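Local coordinates for protein thymidylate synthase ThyX (Streptomyces cacaoi subsp. asoensis, PDB 4P5A) that probably catalyses the flavin-dependent reductive methylation of the uracil nucleotides dUMP and UMP, with methylenetetrahydrofolate as methyl donor, at residues 25-30 and 47-52; 83-88 and 92-97; 106-111 and 143-148; 193-196 and 201-204. One frame throughout, in Å; residues are numbered along the deposited sequence. Where two conformers were deposited one is given.

Contact 1 of 4, residues 25-30 and 47-52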
# COMPACT_ATOMS: atom_id res chain seq x y z
N ALA B 25 3.53 8.21 21.47
CA ALA B 25 2.52 7.54 20.60
C ALA B 25 3.01 6.15 20.17
O ALA B 25 2.19 5.23 19.93
CB ALA B 25 2.24 8.48 19.32
N VAL B 26 4.32 6.00 20.02
CA VAL B 26 4.86 4.67 19.65
C VAL B 26 4.75 3.68 20.77
O VAL B 26 4.41 2.55 20.55
CB VAL B 26 6.35 4.80 19.33
CG1 VAL B 26 7.00 3.40 18.83
CG2 VAL B 26 6.53 5.84 18.28
N VAL B 27 5.15 4.12 22.01
CA VAL B 27 5.14 3.29 23.19
C VAL B 27 3.70 2.82 23.46
O VAL B 27 3.49 1.63 23.77
CB VAL B 27 5.61 4.18 24.41
CG1 VAL B 27 5.35 3.40 25.75
CG2 VAL B 27 7.14 4.58 24.19
N LYS B 28 2.76 3.75 23.32
CA LYS B 28 1.31 3.39 23.62
C LYS B 28 0.86 2.33 22.63
O LYS B 28 0.17 1.40 23.05
CB LYS B 28 0.40 4.60 23.53
CG LYS B 28 0.58 5.55 24.78
CD LYS B 28 -0.26 6.81 24.59
CE LYS B 28 -1.54 6.84 25.47
NZ LYS B 28 -2.56 7.93 25.06
N ALA B 29 1.16 2.52 21.34
CA ALA B 29 0.73 1.55 20.28
C ALA B 29 1.40 0.23 20.53
O ALA B 29 0.78 -0.82 20.54
CB ALA B 29 1.11 2.06 18.91
N ALA B 30 2.70 0.25 20.89
CA ALA B 30 3.41 -0.99 21.13
C ALA B 30 2.93 -1.80 22.35
O ALA B 30 2.92 -3.07 22.30
CB ALA B 30 4.94 -0.74 21.34
N GLY B 47 15.67 4.78 30.73
CA GLY B 47 14.26 5.17 30.62
C GLY B 47 13.57 4.02 29.87
O GLY B 47 14.20 3.40 28.99
N SER B 48 12.34 3.72 30.25
CA SER B 48 11.58 2.64 29.62
C SER B 48 11.21 3.09 28.19
O SER B 48 11.14 2.22 27.34
CB SER B 48 10.22 2.38 30.32
OG SER B 48 9.41 3.59 30.41
N THR B 49 10.97 4.39 27.96
CA THR B 49 10.63 4.80 26.55
C THR B 49 11.81 4.57 25.60
O THR B 49 11.61 3.97 24.53
CB THR B 49 10.11 6.21 26.45
OG1 THR B 49 8.80 6.26 27.05
CG2 THR B 49 10.03 6.73 24.94
N ARG B 50 13.01 5.05 25.95
CA ARG B 50 14.18 4.77 25.09
C ARG B 50 14.44 3.27 25.01
O ARG B 50 14.81 2.74 23.91
CB ARG B 50 15.41 5.46 25.64
CG ARG B 50 16.59 5.25 24.84
CD ARG B 50 17.76 6.01 25.48
NE ARG B 50 19.01 5.86 24.74
CZ ARG B 50 19.93 4.88 24.90
NH1 ARG B 50 19.77 3.86 25.77
NH2 ARG B 50 21.00 4.90 24.15
N GLY B 51 14.38 2.59 26.16
CA GLY B 51 14.48 1.10 26.12
C GLY B 51 13.54 0.38 25.13
O GLY B 51 14.01 -0.44 24.31
N LEU B 52 12.27 0.75 25.15
CA LEU B 52 11.31 0.08 24.31
C LEU B 52 11.56 0.45 22.81
O LEU B 52 11.54 -0.43 21.92
CB LEU B 52 9.95 0.54 24.73
CG LEU B 52 8.75 -0.28 24.12
CD1 LEU B 52 7.52 0.53 23.98
CD2 LEU B 52 8.90 -1.63 23.46
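V27 and T49 bring helix 23-30 and helix 48-58 together at a steep crossing: the short axes through 25-30 and 48-52 pass 10.2 Å apart at 69°, with the CA atoms of V27 and T49 separated by 6.6 Å. This is plain helix-helix packing, an apolar junction between two consecutive helices of the ThyX fold whose connection is partly disordered in the model. G47 occupies the N-cap position of the second helix, and its carbonyl accepts the first backbone bond there, from G51 N. No hydrogen bond spans the two segments, so the fit depends on four side chains. V27 and L52 share most of it about equally, and V27 uses both methyls. Its CG2, anti to its carbonyl carbon, runs into the branch point of T49, lying 3.7 Å from T49 CG2 and equally near T49 OG1; the two side chains meet at about a right angle. The other methyl is directed to L52. That leucine extends from its helix with CG anti to the backbone N (chi1 -169°), which carries the CD1 methyl into the groove between V27 and A30, one helical turn apart. Around this core, L56 of the second helix adds to the cover of V26 and A30, while Y178 of a second subunit packs on K28 and A29. The A30 side chain is about 8 Å from a bound FAD, close to the flavin site without lining it. Within the groove, L52 CD1 sits 3.7 Å from V27 CA, 4.0 Å from V27 CG1 and 3.9 Å from A30 CB.

Contact 2 of 4, residues 83-88 and 92-97. With FAD (flavin-adenine dinucleotide), chain H.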
# COMPACT_ATOMS: atom_id res chain seq x y z
N HIS B 83 11.09 12.38 -7.46
CA HIS B 83 11.74 11.48 -6.53
C HIS B 83 10.87 11.29 -5.26
O HIS B 83 10.69 10.15 -4.84
CB HIS B 83 13.16 11.96 -6.17
CG HIS B 83 14.01 12.11 -7.38
ND1 HIS B 83 15.24 12.75 -7.36
CD2 HIS B 83 13.84 11.64 -8.64
CE1 HIS B 83 15.78 12.68 -8.56
NE2 HIS B 83 14.98 11.97 -9.35
N LEU B 84 10.41 12.40 -4.70
CA LEU B 84 9.57 12.35 -3.45
C LEU B 84 8.35 11.49 -3.73
O LEU B 84 8.00 10.63 -2.88
CB LEU B 84 9.10 13.76 -3.09
CG LEU B 84 8.13 13.80 -1.90
CD1 LEU B 84 8.73 13.12 -0.66
CD2 LEU B 84 7.94 15.29 -1.57
N MET B 85 7.70 11.71 -4.90
CA MET B 85 6.43 10.99 -5.10
C MET B 85 6.51 9.51 -5.47
O MET B 85 5.46 8.86 -5.62
CB MET B 85 5.63 11.72 -6.11
CG MET B 85 5.20 13.09 -5.41
SD MET B 85 4.12 14.16 -6.48
CE MET B 85 2.77 13.22 -6.27
N ARG B 86 7.71 8.99 -5.63
CA ARG B 86 7.83 7.57 -5.75
C ARG B 86 7.52 6.77 -4.43
O ARG B 86 7.30 5.53 -4.48
CB ARG B 86 9.22 7.14 -6.20
CG ARG B 86 9.55 7.70 -7.61
CD ARG B 86 8.48 7.21 -8.67
NE ARG B 86 8.45 5.70 -8.73
CZ ARG B 86 9.27 4.94 -9.47
NH1 ARG B 86 9.18 3.63 -9.41
NH2 ARG B 86 10.25 5.48 -10.24
N HIS B 87 7.47 7.47 -3.30
CA HIS B 87 7.31 6.74 -2.04
C HIS B 87 5.84 6.50 -1.76
O HIS B 87 5.12 7.42 -1.34
CB HIS B 87 8.03 7.56 -0.94
CG HIS B 87 9.51 7.60 -1.20
ND1 HIS B 87 10.39 6.77 -0.55
CD2 HIS B 87 10.26 8.39 -2.01
CE1 HIS B 87 11.63 7.01 -0.97
NE2 HIS B 87 11.57 7.99 -1.84
N ARG B 88 5.34 5.30 -2.09
CA ARG B 88 3.92 5.01 -2.18
C ARG B 88 3.25 4.91 -0.84
O ARG B 88 2.00 4.91 -0.78
CB ARG B 88 3.78 3.61 -2.91
CG ARG B 88 4.12 3.77 -4.36
CD ARG B 88 4.36 2.28 -4.92
NE ARG B 88 5.56 1.67 -4.33
CZ ARG B 88 5.98 0.43 -4.71
NH1 ARG B 88 5.23 -0.28 -5.60
NH2 ARG B 88 7.11 -0.06 -4.22
N PHE B 92 0.08 12.59 -0.88
CA PHE B 92 0.54 13.85 -1.55
C PHE B 92 -0.64 14.62 -2.12
O PHE B 92 -1.65 13.99 -2.53
CB PHE B 92 1.44 13.51 -2.75
CG PHE B 92 2.66 12.72 -2.35
CD1 PHE B 92 3.68 13.32 -1.59
CD2 PHE B 92 2.78 11.33 -2.73
CE1 PHE B 92 4.81 12.62 -1.22
CE2 PHE B 92 3.99 10.64 -2.32
CZ PHE B 92 4.94 11.30 -1.57
N ASN B 93 -0.53 15.95 -2.19
CA ASN B 93 -1.48 16.71 -3.03
C ASN B 93 -0.67 17.90 -3.50
O ASN B 93 -0.14 18.65 -2.68
CB ASN B 93 -2.70 17.25 -2.29
CG ASN B 93 -3.77 17.68 -3.33
OD1 ASN B 93 -4.17 18.91 -3.39
ND2 ASN B 93 -4.17 16.74 -4.20
N GLU B 94 -0.58 18.04 -4.84
CA GLU B 94 0.31 19.00 -5.49
C GLU B 94 -0.51 20.04 -6.28
O GLU B 94 -1.59 19.74 -6.81
CB GLU B 94 1.20 18.16 -6.44
CG GLU B 94 2.33 18.99 -7.14
CD GLU B 94 3.24 18.18 -8.06
OE1 GLU B 94 3.14 16.91 -8.22
OE2 GLU B 94 4.02 18.89 -8.74
N GLU B 95 0.04 21.24 -6.41
CA GLU B 95 -0.59 22.24 -7.25
C GLU B 95 -0.54 21.77 -8.66
O GLU B 95 0.42 21.17 -9.10
CB GLU B 95 0.31 23.49 -7.15
CG GLU B 95 -0.41 24.74 -7.58
CD GLU B 95 0.18 25.95 -6.84
OE1 GLU B 95 -0.39 26.41 -5.78
OE2 GLU B 95 1.27 26.35 -7.30
N SER B 96 -1.61 22.03 -9.40
CA SER B 96 -1.74 21.54 -10.74
C SER B 96 -1.50 22.60 -11.87
O SER B 96 -2.08 23.64 -11.82
CB SER B 96 -3.16 21.05 -10.86
OG SER B 96 -3.50 20.86 -12.25
N ALA B 97 -0.71 22.24 -12.88
CA ALA B 97 -0.54 23.08 -14.09
C ALA B 97 -1.67 22.93 -15.06
O ALA B 97 -1.83 23.81 -15.95
CB ALA B 97 0.83 22.76 -14.77
PA FAD H . 7.70 2.89 -1.11
O1A FAD H . 7.46 3.89 -0.05
O2A FAD H . 7.05 2.95 -2.38
O5B FAD H . 7.50 1.48 -0.47
C5B FAD H . 8.11 1.14 0.83
C4B FAD H . 8.20 -0.35 0.99
O4B FAD H . 6.87 -0.90 0.88
C3B FAD H . 8.95 -1.00 -0.12
O3B FAD H . 10.38 -0.98 0.14
C2B FAD H . 8.42 -2.45 -0.13
O2B FAD H . 8.99 -3.10 1.07
C1B FAD H . 6.91 -2.21 0.18
N9A FAD H . 6.05 -2.09 -1.01
C8A FAD H . 5.22 -1.07 -1.28
N7A FAD H . 4.51 -1.32 -2.38
C5A FAD H . 4.88 -2.59 -2.80
C6A FAD H . 4.52 -3.46 -3.87
N6A FAD H . 3.57 -3.13 -4.80
N1A FAD H . 5.17 -4.67 -3.95
C2A FAD H . 6.07 -5.07 -3.03
N3A FAD H . 6.44 -4.28 -1.99
C4A FAD H . 5.88 -3.03 -1.91
N1 FAD H . 13.19 4.28 -9.98
C2 FAD H . 13.03 3.99 -11.31
O2 FAD H . 11.93 3.95 -11.86
N3 FAD H . 14.14 3.89 -12.11
C4 FAD H . 15.41 4.06 -11.59
O4 FAD H . 16.38 3.88 -12.38
C4X FAD H . 15.58 4.33 -10.22
N5 FAD H . 16.84 4.39 -9.58
C5X FAD H . 16.92 4.86 -8.24
C6 FAD H . 18.13 5.21 -7.59
C7 FAD H . 18.18 5.64 -6.26
C7M FAD H . 19.58 5.98 -5.72
C8 FAD H . 17.01 5.82 -5.46
C8M FAD H . 17.04 6.24 -3.96
C9 FAD H . 15.78 5.49 -6.09
C9A FAD H . 15.74 5.07 -7.47
N10 FAD H . 14.50 4.75 -8.08
C10 FAD H . 14.45 4.44 -9.44
C1' FAD H . 13.22 4.95 -7.35
C2' FAD H . 13.10 3.58 -6.54
O2' FAD H . 12.92 2.43 -7.41
C3' FAD H . 11.82 3.58 -5.67
O3' FAD H . 10.62 3.89 -6.42
C4' FAD H . 11.91 4.67 -4.48
O4' FAD H . 13.20 4.65 -3.97
C5' FAD H . 10.85 4.32 -3.40
O5' FAD H . 11.36 3.19 -2.66
P FAD H . 10.29 2.06 -2.21
O1P FAD H . 9.55 1.44 -3.35
O2P FAD H . 11.09 1.12 -1.40
O3P FAD H . 9.25 2.86 -1.31
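F92 lies beneath the side chain of M85, and these two residues supply most of the surface buried between 83-88 and 92-97, the two ends of the ThyX signature R-H-R-X7-S (R86 to S96). M85 CG stands over the centre of the F92 ring, 3.9 Å from the centroid and only 6° off the ring normal, a CH-pi contact; the sulfur, farther out above the same ring, makes a more distant Met-aromatic contact. A bend at chi3 (75°) brings the terminal methyl back to the ring's root, with M85 CE 3.8 Å from F92 CB. Elsewhere on the ring, L84 CG touches F92 CE1 at 3.6 Å, and the carbonyl H87 O approaches the edge at F92 CE2. E94, extended beyond CG, brings OE1 within 3.4 Å of M85 SD; its carboxylate also bonds S175 and forms a salt bridge with R82 of a third subunit. The turn next to this packing serves FAD: R86 NH2 gives a nearly straight bond to the flavin O2 (2.8 Å, 174°), and both N and NE of R88 grip the phosphate oxygen O2A. In the fold, F92 leans on L177 and A179 of the adjoining strand 174-181, and L84 is wedged against F189 of helix 183-193 and I209 of helix 207-223.

Contact 3 of 4, residues 106-111 and 143-148; sequences FYVPDA and RAYEVA
The Y145 ring slides between F106 and V108, which approach it obliquely from opposite sides of its plane. Closest is F106, whose CB presses on the tyrosine at 3.2 Å from Y145 CD2 and 3.4 Å from Y145 CE2, a tight fit. The two aromatic side chains run past each other in opposite directions; their rings, with centroids 5.2 Å apart and planes at 33°, form neither a stack nor an edge-to-face pair. In return Y145 CB stands over the rim of one face of F106. On the other side of the tyrosine, V108 CG1 reaches Y145 CE2 at 3.6 Å. With CG anti to the carbonyl carbon (chi1 -60°), the Y145 ring projects from helix 131-157 to the backbone of the strand, where its hydroxyl donates to Y107 O at 2.7 Å. That carbonyl lies near the plane of the ring and is met almost head-on, the C=O...donor angle being 160°. Y107 points its CB away from the helix, and its own hydroxyl bonds E208. A phenylalanine at Y145, lacking the hydroxyl, would probably leave Y107 O without this partner and the strand less firmly tied to the helix. L8 of the neighbouring strand also touches Y145, as does L167 of a third subunit, and R143 forms salt bridges with E150 and E151 of that subunit. The motif is a long helix laid against a short parallel strand pair, 7-9 with 105-107, joined by a tyrosine-to-backbone bond at the intersubunit face of the ThyX fold.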
# COMPACT_ATOMS: atom_id res chain seq x y z
N PHE B 106 12.24 28.94 -11.37
CA PHE B 106 12.95 27.78 -11.98
C PHE B 106 14.17 27.52 -11.14
O PHE B 106 14.84 28.47 -10.65
CB PHE B 106 13.40 28.04 -13.47
CG PHE B 106 12.28 28.35 -14.34
CD1 PHE B 106 11.94 29.66 -14.58
CD2 PHE B 106 11.46 27.31 -14.83
CE1 PHE B 106 10.83 29.99 -15.32
CE2 PHE B 106 10.29 27.63 -15.62
CZ PHE B 106 10.01 28.97 -15.88
N TYR B 107 14.51 26.24 -10.92
CA TYR B 107 15.63 25.91 -10.09
C TYR B 107 16.98 25.88 -10.87
O TYR B 107 17.09 25.32 -11.97
CB TYR B 107 15.42 24.46 -9.47
CG TYR B 107 16.60 23.93 -8.68
CD1 TYR B 107 17.53 23.04 -9.28
CD2 TYR B 107 16.83 24.35 -7.35
CE1 TYR B 107 18.63 22.58 -8.58
CE2 TYR B 107 17.94 23.88 -6.63
CZ TYR B 107 18.83 23.03 -7.24
OH TYR B 107 19.93 22.53 -6.55
N VAL B 108 18.01 26.43 -10.22
CA VAL B 108 19.40 26.23 -10.72
C VAL B 108 20.22 25.92 -9.49
O VAL B 108 19.97 26.48 -8.43
CB VAL B 108 19.96 27.57 -11.48
CG1 VAL B 108 19.19 27.84 -12.75
CG2 VAL B 108 19.92 28.73 -10.54
N PRO B 109 21.22 25.07 -9.61
CA PRO B 109 22.01 24.71 -8.43
C PRO B 109 22.79 25.91 -7.90
O PRO B 109 23.19 26.76 -8.70
CB PRO B 109 22.92 23.61 -8.93
CG PRO B 109 22.80 23.57 -10.50
CD PRO B 109 21.61 24.41 -10.88
N ASP B 110 23.04 25.97 -6.59
CA ASP B 110 23.90 27.07 -6.10
C ASP B 110 25.41 26.75 -6.24
O ASP B 110 25.85 25.70 -6.75
CB ASP B 110 23.56 27.46 -4.69
CG ASP B 110 23.91 26.41 -3.70
OD1 ASP B 110 24.77 25.48 -3.95
OD2 ASP B 110 23.33 26.50 -2.63
N ALA B 111 26.23 27.70 -5.80
CA ALA B 111 27.65 27.55 -6.09
C ALA B 111 28.31 26.39 -5.35
O ALA B 111 29.40 26.00 -5.73
CB ALA B 111 28.42 28.91 -5.87
N ARG B 143 19.16 30.65 -20.43
CA ARG B 143 18.72 30.85 -21.80
C ARG B 143 17.54 29.90 -22.11
O ARG B 143 16.52 30.27 -22.72
CB ARG B 143 19.89 30.55 -22.74
CG ARG B 143 19.73 31.07 -24.14
CD ARG B 143 19.28 30.00 -25.01
NE ARG B 143 19.16 30.32 -26.43
CZ ARG B 143 19.75 29.64 -27.40
NH1 ARG B 143 20.59 28.64 -27.10
NH2 ARG B 143 19.52 29.98 -28.67
N ALA B 144 17.72 28.66 -21.72
CA ALA B 144 16.62 27.67 -21.98
C ALA B 144 15.35 28.06 -21.23
O ALA B 144 14.26 27.96 -21.81
CB ALA B 144 17.09 26.38 -21.57
N TYR B 145 15.47 28.49 -19.95
CA TYR B 145 14.24 28.79 -19.15
C TYR B 145 13.56 30.04 -19.74
O TYR B 145 12.34 30.11 -19.78
CB TYR B 145 14.56 29.06 -17.70
CG TYR B 145 15.25 27.93 -16.91
CD1 TYR B 145 15.33 26.62 -17.42
CD2 TYR B 145 15.78 28.19 -15.66
CE1 TYR B 145 15.97 25.61 -16.68
CE2 TYR B 145 16.39 27.24 -14.93
CZ TYR B 145 16.48 25.93 -15.45
OH TYR B 145 17.08 24.95 -14.68
N GLU B 146 14.37 31.04 -20.18
CA GLU B 146 13.74 32.23 -20.78
C GLU B 146 12.95 31.92 -22.05
O GLU B 146 11.82 32.46 -22.17
CB GLU B 146 14.81 33.32 -21.12
CG GLU B 146 15.44 33.88 -19.92
CD GLU B 146 16.53 34.89 -20.29
OE1 GLU B 146 17.21 34.66 -21.33
OE2 GLU B 146 16.67 35.89 -19.50
N VAL B 147 13.46 31.05 -22.94
CA VAL B 147 12.73 30.71 -24.14
C VAL B 147 11.52 29.84 -23.80
O VAL B 147 10.44 30.11 -24.30
CB VAL B 147 13.63 29.92 -25.08
CG1 VAL B 147 12.88 29.20 -26.24
CG2 VAL B 147 14.69 30.90 -25.65
N ALA B 148 11.68 28.91 -22.86
CA ALA B 148 10.51 28.11 -22.44
C ALA B 148 9.39 29.00 -21.92
O ALA B 148 8.20 28.83 -22.30
CB ALA B 148 10.97 27.08 -21.35

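Contact 4 of 4, residues 193-196 and 201-204; sequences RTHR and YVSH. With 5BU (5-bromo-uridine-5'-monophosphate), chain F.
H195 and S203 meet most tightly, with H195 CD2 only 2.9 Å from S203 O, which lies in the plane of the imidazole at its edge. This buried carbonyl has no hydrogen-bonding partner in the model, and C-H contacts from H195 are what it meets. The H195 ring continues over to H204, an oblique pair with centroids 5.0 Å apart and planes at 38°. Toward solvent the fit slackens: the exposed V202 touches H195 NE2 with CG1 at 3.6 Å, and R196 O with CG2. Between the two arms of the loop, a water takes bonds from R196 N (3.0 Å) and S203 N (2.9 Å) and lies 2.6 Å from T194 O, a probable acceptor; Y201 O is a weaker alternative. At the inner end, R193 NH2 bonds O2 of 5-bromo-UMP (2.9 Å, 161°), with H87 as a further partner of the arginine. R193 is the residue predicted to promote ionisation of N3 of dUMP. A leucine in its place would probably leave the base O2 without this donor and H87 without its mate. The whole loop bridges two helices: S203 OG bonds L192 O of helix 183-193, and H195 N bonds E210 OE1 of helix 207-223.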
# COMPACT_ATOMS: atom_id res chain seq x y z
N ARG B 193 16.88 8.42 0.84
CA ARG B 193 17.00 9.77 0.26
C ARG B 193 18.02 10.63 1.06
O ARG B 193 18.07 11.85 0.87
CB ARG B 193 15.66 10.52 0.19
CG ARG B 193 14.67 9.78 -0.64
CD ARG B 193 15.13 9.49 -2.10
NE ARG B 193 13.97 8.94 -2.93
CZ ARG B 193 14.10 8.74 -4.24
NH1 ARG B 193 15.30 9.02 -4.88
NH2 ARG B 193 13.05 8.31 -4.94
N THR B 194 18.82 9.99 1.90
CA THR B 194 19.99 10.71 2.44
C THR B 194 21.23 9.83 2.15
O THR B 194 21.18 8.57 2.22
CB THR B 194 19.91 11.00 3.91
OG1 THR B 194 19.74 9.78 4.64
CG2 THR B 194 18.81 11.96 4.20
N HIS B 195 22.35 10.52 1.86
CA HIS B 195 23.63 9.79 1.61
C HIS B 195 24.48 9.90 2.89
O HIS B 195 25.06 10.94 3.14
CB HIS B 195 24.37 10.48 0.47
CG HIS B 195 25.72 9.88 0.20
ND1 HIS B 195 26.90 10.48 0.62
CD2 HIS B 195 26.08 8.72 -0.40
CE1 HIS B 195 27.93 9.70 0.29
NE2 HIS B 195 27.46 8.64 -0.35
N ARG B 196 24.55 8.82 3.65
CA ARG B 196 25.24 8.81 4.91
C ARG B 196 26.25 7.67 4.93
O ARG B 196 25.86 6.50 5.13
CB ARG B 196 24.25 8.67 6.05
CG ARG B 196 23.34 9.88 6.12
CD ARG B 196 24.13 11.15 6.52
NE ARG B 196 23.13 12.21 6.67
CZ ARG B 196 22.72 13.02 5.71
NH1 ARG B 196 23.25 13.05 4.47
NH2 ARG B 196 21.80 13.85 6.04
N TYR B 201 23.25 0.97 5.01
CA TYR B 201 23.21 0.95 3.50
C TYR B 201 23.53 2.36 2.99
O TYR B 201 22.93 3.34 3.42
CB TYR B 201 21.81 0.55 3.01
CG TYR B 201 21.53 -0.85 3.34
CD1 TYR B 201 21.86 -1.84 2.42
CD2 TYR B 201 20.93 -1.20 4.58
CE1 TYR B 201 21.57 -3.15 2.74
CE2 TYR B 201 20.67 -2.46 4.89
CZ TYR B 201 21.03 -3.46 3.96
OH TYR B 201 20.76 -4.78 4.27
N VAL B 202 24.48 2.47 2.09
CA VAL B 202 24.82 3.79 1.62
C VAL B 202 24.02 4.05 0.34
O VAL B 202 24.16 3.32 -0.65
CB VAL B 202 26.33 3.99 1.47
CG1 VAL B 202 26.64 5.40 1.04
CG2 VAL B 202 27.10 3.58 2.84
N SER B 203 23.11 5.01 0.37
CA SER B 203 22.26 5.29 -0.79
C SER B 203 22.85 6.50 -1.49
O SER B 203 23.59 7.26 -0.89
CB SER B 203 20.84 5.58 -0.27
OG SER B 203 19.92 5.68 -1.39
N HIS B 204 22.53 6.69 -2.77
CA HIS B 204 23.13 7.78 -3.56
C HIS B 204 22.01 8.60 -4.20
O HIS B 204 21.91 8.68 -5.43
CB HIS B 204 23.99 7.15 -4.67
CG HIS B 204 25.21 6.50 -4.13
ND1 HIS B 204 26.22 7.24 -3.55
CD2 HIS B 204 25.50 5.19 -3.90
CE1 HIS B 204 27.12 6.41 -3.04
NE2 HIS B 204 26.72 5.17 -3.25
P 5BU F . 15.50 10.48 -13.03
OP1 5BU F . 15.20 10.88 -14.45
OP2 5BU F . 16.74 9.56 -12.86
OP3 5BU F . 15.52 11.68 -12.02
O5' 5BU F . 14.24 9.54 -12.56
C5' 5BU F . 13.71 8.67 -13.45
C4' 5BU F . 12.53 7.86 -12.69
O4' 5BU F . 13.15 7.09 -11.60
C3' 5BU F . 11.55 8.79 -12.00
O3' 5BU F . 10.26 8.12 -11.83
C2' 5BU F . 12.18 8.92 -10.62
O2' 5BU F . 11.17 9.27 -9.64
C1' 5BU F . 12.87 7.61 -10.32
N1 5BU F . 14.19 7.75 -9.66
C2 5BU F . 14.21 8.28 -8.37
O2 5BU F . 13.10 8.46 -7.82
N3 5BU F . 15.35 8.59 -7.72
C4 5BU F . 16.58 8.36 -8.34
O4 5BU F . 17.60 8.62 -7.77
C5 5BU F . 16.53 7.83 -9.65
C6 5BU F . 15.41 7.55 -10.36
BR 5BU F . 18.21 7.31 -10.47
O HOH W 1 22.81 6.60 2.74

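In the fold
Along the chain the four contacts follow one another in series, each closing before the next opens. Contacts 1 and 3 lie on opposite sides of the chain's centre, 48 Å apart between centres, and contacts 2 and 4 fall between them. Those two touch: H87 NE2 and R193 NE are 2.8 Å apart, which joins the signature turn after helix 78-84 to the loop after helix 183-193, so that flavin and nucleotide sites share a wall. Contact 3 pairs strand 105-107, the next strand after 91-94 of contact 2, with helix 131-157; nearest atoms are about 10 Å apart. Contacts 1 and 2 touch the second subunit, contacts 2 and 3 the third, consistent with intersubunit active sites.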